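Uncharacterized protein (Wolinella succinogenes, PDB 3JYG) is of unknown function but belongs to the 6-pyruvoyl tetrahydropterin synthase family and carries a zinc ion held by three histidines. Local coordinates at residues A[70-74]-A[75-79]; A[142-145]-A[146-150]. All coordinates share one frame; numbering follows the deposited sequence.

Contacts 1 and 2 are both local, each running along one helix, and the two helices, 67-77 and 141-155, pack against each other. Trp147 and Leu148 of contact 2 meet Phe72 and Leu77 of contact 1, and Phe72 CZ lies 3.8 Å from Trp147 CH2. Contact 1 (70-79) is partly buried. It has one apolar flank and one charged flank, and includes a wider pi-type turn late in the helix, where Ile73 O takes two backbone donors. Contact 2 (142-150) is buried, in the first two-thirds of helix 141-155. Its backbone bonds are regular, its apolar side chains face the sheet and helix 67-77, and a serine hydroxyl bonds back to the backbone. The third subunit also lines it.

Contact 1 (A[70-74]-A[75-79]); sequences KRFID and EVLDH
Phe72, Ile73, Val76 and Leu77 form the apolar flank of the last turns of helix 67-77, with a wider pi-type turn at 75-77. Val76 CB sits over one face of the Phe72 ring, 4.2 Å from its centroid, a CH-pi contact. The ring reaches this place because Phe72 CG is anti to the backbone N (chi1 176°). Leu77 CD1 touches Ile73 CD1 at 3.7 Å and lies obliquely near the Phe72 ring. Ile73 and Leu77 pack on Phe13 of strand 3-17, Phe72 and Leu77 also on helix 141-155, and Phe72 and Val76 on Tyr110.

The other flank is looser and exposed. Glu75, extended beyond CG, passes at an angle across the aliphatic part of Arg71, and its OE2 lies 3.3 Å from Arg71 CG. Glu75 OE1 lies 4.5 Å from Arg71 NE and well off the guanidinium plane, with the two planes 28° apart. The attraction is of charge, without a hydrogen bond. Lys70 NZ makes a weak salt bridge with Asp74 OD2.

Around the wider turn, water 1 donates to both Asp74 O and Asp78 O. Ile73 O takes Leu77 N from above the carbonyl plane at 3.1 Å and Asp78 N almost head-on at 3.0 Å.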
loop_
_atom_site.group_PDB
_atom_site.type_symbol
_atom_site.label_atom_id
_atom_site.label_comp_id
_atom_site.label_asym_id
_atom_site.label_seq_id
_atom_site.Cartn_x
_atom_site.Cartn_y
_atom_site.Cartn_z
ATOM N N LYS A 70 17.924 -0.977 -9.932
ATOM C CA LYS A 70 18.534 -0.960 -8.611
ATOM C C LYS A 70 19.922 -0.314 -8.658
ATOM O O LYS A 70 20.238 0.543 -7.849
ATOM C CB LYS A 70 18.667 -2.385 -8.037
ATOM C CG LYS A 70 18.955 -2.384 -6.553
ATOM C CD LYS A 70 18.740 -3.760 -5.868
ATOM C CE LYS A 70 18.610 -3.559 -4.351
ATOM N NZ LYS A 70 19.858 -2.994 -3.771
ATOM N N ARG A 71 20.731 -0.730 -9.627
ATOM C CA ARG A 71 22.094 -0.246 -9.762
ATOM C C ARG A 71 22.093 1.258 -10.003
ATOM O O ARG A 71 22.850 1.979 -9.377
ATOM C CB ARG A 71 22.815 -0.973 -10.891
ATOM C CG ARG A 71 24.358 -0.962 -10.730
ATOM C CD ARG A 71 25.035 -1.814 -11.820
ATOM N NE ARG A 71 24.493 -1.414 -13.109
ATOM C CZ ARG A 71 24.750 -1.988 -14.282
ATOM N NH1 ARG A 71 25.590 -3.018 -14.377
ATOM N NH2 ARG A 71 24.153 -1.514 -15.368
ATOM N N PHE A 72 21.249 1.704 -10.917
ATOM C CA PHE A 72 21.021 3.122 -11.153
ATOM C C PHE A 72 20.680 3.953 -9.888
ATOM O O PHE A 72 21.365 4.924 -9.582
ATOM C CB PHE A 72 19.963 3.326 -12.245
ATOM C CG PHE A 72 19.622 4.771 -12.463
ATOM C CD1 PHE A 72 20.480 5.597 -13.194
ATOM C CD2 PHE A 72 18.494 5.333 -11.880
ATOM C CE1 PHE A 72 20.194 6.951 -13.388
ATOM C CE2 PHE A 72 18.214 6.709 -12.060
ATOM C CZ PHE A 72 19.072 7.509 -12.822
ATOM N N ILE A 73 19.679 3.548 -9.131
ATOM C CA ILE A 73 19.362 4.204 -7.869
ATOM C C ILE A 73 20.587 4.228 -6.940
ATOM O O ILE A 73 20.896 5.275 -6.349
ATOM C CB ILE A 73 18.160 3.493 -7.150
ATOM C CG1 ILE A 73 16.863 3.583 -7.985
ATOM C CG2 ILE A 73 17.941 4.024 -5.712
ATOM C CD1 ILE A 73 16.368 4.958 -8.282
ATOM N N ASP A 74 21.259 3.080 -6.812
ATOM C CA ASP A 74 22.386 2.895 -5.874
ATOM C C ASP A 74 23.611 3.738 -6.307
ATOM O O ASP A 74 24.273 4.397 -5.475
ATOM C CB ASP A 74 22.771 1.401 -5.772
ATOM C CG ASP A 74 21.765 0.547 -4.938
ATOM O OD1 ASP A 74 20.771 1.080 -4.362
ATOM O OD2 ASP A 74 21.959 -0.706 -4.882
ATOM N N GLU A 75 23.899 3.726 -7.611
ATOM C CA GLU A 75 25.123 4.319 -8.134
ATOM C C GLU A 75 24.987 5.784 -8.465
ATOM O O GLU A 75 25.994 6.527 -8.415
ATOM C CB GLU A 75 25.693 3.508 -9.310
ATOM C CG GLU A 75 26.246 2.178 -8.768
ATOM C CD GLU A 75 26.818 1.250 -9.790
ATOM O OE1 GLU A 75 26.943 1.638 -10.962
ATOM O OE2 GLU A 75 27.148 0.092 -9.407
ATOM N N VAL A 76 23.755 6.205 -8.790
ATOM C CA VAL A 76 23.519 7.582 -9.238
ATOM C C VAL A 76 22.864 8.514 -8.216
ATOM O O VAL A 76 23.326 9.659 -8.066
ATOM C CB VAL A 76 22.767 7.651 -10.608
ATOM C CG1 VAL A 76 22.468 9.132 -10.997
ATOM C CG2 VAL A 76 23.614 6.891 -11.707
ATOM N N LEU A 77 21.813 8.034 -7.534
ATOM C CA LEU A 77 21.010 8.873 -6.642
ATOM C C LEU A 77 21.305 8.737 -5.155
ATOM O O LEU A 77 21.128 9.694 -4.425
ATOM C CB LEU A 77 19.509 8.655 -6.886
ATOM C CG LEU A 77 19.042 8.771 -8.346
ATOM C CD1 LEU A 77 17.557 8.475 -8.400
ATOM C CD2 LEU A 77 19.290 10.183 -8.878
ATOM N N ASP A 78 21.781 7.578 -4.696
ATOM C CA ASP A 78 21.910 7.388 -3.240
ATOM C C ASP A 78 23.051 8.231 -2.686
ATOM O O ASP A 78 24.122 8.260 -3.277
ATOM C CB ASP A 78 22.129 5.931 -2.873
ATOM C CG ASP A 78 22.158 5.718 -1.360
ATOM O OD1 ASP A 78 21.181 6.093 -0.647
ATOM O OD2 ASP A 78 23.212 5.230 -0.872
ATOM N N HIS A 79 22.807 8.898 -1.553
ATOM C CA HIS A 79 23.820 9.743 -0.921
ATOM C C HIS A 79 24.230 10.918 -1.785
ATOM O O HIS A 79 25.411 11.280 -1.842
ATOM C CB HIS A 79 25.032 8.891 -0.461
ATOM C CG HIS A 79 24.772 8.173 0.834
ATOM N ND1 HIS A 79 23.879 7.124 0.943
ATOM C CD2 HIS A 79 25.221 8.415 2.090
ATOM C CE1 HIS A 79 23.797 6.749 2.209
ATOM N NE2 HIS A 79 24.612 7.507 2.924
HETATM O O HOH W 1 25.036 7.213 -5.534
#

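Contact 2 (A[142-145]-A[146-150]); sequences ESIA and SWLLE
This is a buried contact within one helix: residues 142-145 meet residues 146-150 in the first two-thirds of helix 141-155, which lies against the sheet. Backbone N-H groups of residues 146 to 149 each bond to the carbonyl four residues earlier. The bond from Leu149 N to Ala145 O is 2.9 Å and nearly straight, at 169°.

Ser146 adds a side-chain bond to this ladder. Its OG donates to Glu142 O at 2.8 Å, and its own backbone N donates to the same oxygen at 3.0 Å. The two donors come from opposite faces of the carbonyl plane. The hydroxyl can fold back because OG stands beside the backbone N (chi1 -47°). Glu142 O is thus gripped twice, while Glu142 OE2 accepts a hydrogen bond from Val60 N of the third subunit.

On the apolar flank, Ile144 and Leu148 lie side by side and point the same way, with Ile144 CG2 3.9 Å from Leu148 CD1. Leu148 CG also rests 3.3 Å from Ile144 O. Trp147 meets Phe137 with its ring and bonds through NE1 to Glu108 O. Ala145 and Leu149 face strands 162-169 and 174-180. The arrangement is that of a regular alpha-helix laid on a beta-sheet, with a serine hydroxyl bonded back to the i-4 carbonyl.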
loop_
_atom_site.group_PDB
_atom_site.type_symbol
_atom_site.label_atom_id
_atom_site.label_comp_id
_atom_site.label_asym_id
_atom_site.label_seq_id
_atom_site.Cartn_x
_atom_site.Cartn_y
_atom_site.Cartn_z
ATOM N N GLU A 142 6.553 14.209 -6.967
ATOM C CA GLU A 142 5.861 13.963 -8.268
ATOM C C GLU A 142 6.800 14.068 -9.464
ATOM O O GLU A 142 6.683 13.307 -10.422
ATOM C CB GLU A 142 4.677 14.933 -8.486
ATOM C CG GLU A 142 3.641 14.959 -7.356
ATOM C CD GLU A 142 3.928 16.040 -6.308
ATOM O OE1 GLU A 142 5.074 16.117 -5.764
ATOM O OE2 GLU A 142 2.994 16.817 -6.009
ATOM N N SER A 143 7.752 15.002 -9.423
ATOM C CA SER A 143 8.635 15.160 -10.586
ATOM C C SER A 143 9.616 14.007 -10.646
ATOM O O SER A 143 9.946 13.512 -11.740
ATOM C CB SER A 143 9.381 16.495 -10.531
ATOM O OG SER A 143 8.454 17.559 -10.615
ATOM N N ILE A 144 10.100 13.581 -9.483
ATOM C CA ILE A 144 10.979 12.388 -9.428
ATOM C C ILE A 144 10.311 11.092 -9.934
ATOM O O ILE A 144 10.909 10.323 -10.738
ATOM C CB ILE A 144 11.571 12.233 -8.001
ATOM C CG1 ILE A 144 12.548 13.412 -7.750
ATOM C CG2 ILE A 144 12.290 10.863 -7.801
ATOM C CD1 ILE A 144 12.989 13.577 -6.230
ATOM N N ALA A 145 9.092 10.851 -9.455
ATOM C CA ALA A 145 8.271 9.725 -9.897
ATOM C C ALA A 145 8.065 9.753 -11.433
ATOM O O ALA A 145 8.287 8.738 -12.076
ATOM C CB ALA A 145 6.917 9.736 -9.196
ATOM N N SER A 146 7.683 10.902 -11.994
ATOM C CA SER A 146 7.545 11.048 -13.472
ATOM C C SER A 146 8.811 10.776 -14.250
ATOM O O SER A 146 8.763 10.159 -15.312
ATOM C CB SER A 146 7.103 12.468 -13.875
ATOM O OG SER A 146 6.007 12.885 -13.067
ATOM N N TRP A 147 9.944 11.254 -13.725
ATOM C CA TRP A 147 11.224 11.101 -14.352
ATOM C C TRP A 147 11.609 9.609 -14.386
ATOM O O TRP A 147 12.034 9.048 -15.419
ATOM C CB TRP A 147 12.249 11.893 -13.498
ATOM C CG TRP A 147 13.633 11.769 -14.008
ATOM C CD1 TRP A 147 14.057 11.912 -15.317
ATOM C CD2 TRP A 147 14.791 11.446 -13.237
ATOM N NE1 TRP A 147 15.434 11.659 -15.394
ATOM C CE2 TRP A 147 15.897 11.382 -14.131
ATOM C CE3 TRP A 147 15.009 11.217 -11.869
ATOM C CZ2 TRP A 147 17.188 11.133 -13.694
ATOM C CZ3 TRP A 147 16.301 10.936 -11.433
ATOM C CH2 TRP A 147 17.374 10.894 -12.350
ATOM N N LEU A 148 11.400 8.928 -13.253
ATOM C CA LEU A 148 11.769 7.508 -13.197
ATOM C C LEU A 148 10.808 6.664 -14.017
ATOM O O LEU A 148 11.220 5.683 -14.649
ATOM C CB LEU A 148 11.866 7.017 -11.735
ATOM C CG LEU A 148 12.900 7.719 -10.850
ATOM C CD1 LEU A 148 12.698 7.311 -9.385
ATOM C CD2 LEU A 148 14.351 7.461 -11.294
ATOM N N LEU A 149 9.523 7.022 -14.013
ATOM C CA LEU A 149 8.592 6.434 -14.979
ATOM C C LEU A 149 9.100 6.574 -16.446
ATOM O O LEU A 149 9.137 5.577 -17.199
ATOM C CB LEU A 149 7.160 7.024 -14.817
ATOM C CG LEU A 149 6.108 6.497 -15.797
ATOM C CD1 LEU A 149 5.870 5.006 -15.699
ATOM C CD2 LEU A 149 4.790 7.246 -15.568
ATOM N N GLU A 150 9.528 7.780 -16.849
ATOM C CA GLU A 150 10.044 7.943 -18.225
ATOM C C GLU A 150 11.222 7.032 -18.475
ATOM O O GLU A 150 11.330 6.394 -19.536
ATOM C CB GLU A 150 10.530 9.359 -18.511
ATOM C CG GLU A 150 9.501 10.397 -18.446
ATOM C CD GLU A 150 9.922 11.657 -19.236
ATOM O OE1 GLU A 150 11.110 12.059 -19.169
ATOM O OE2 GLU A 150 9.061 12.233 -19.925
#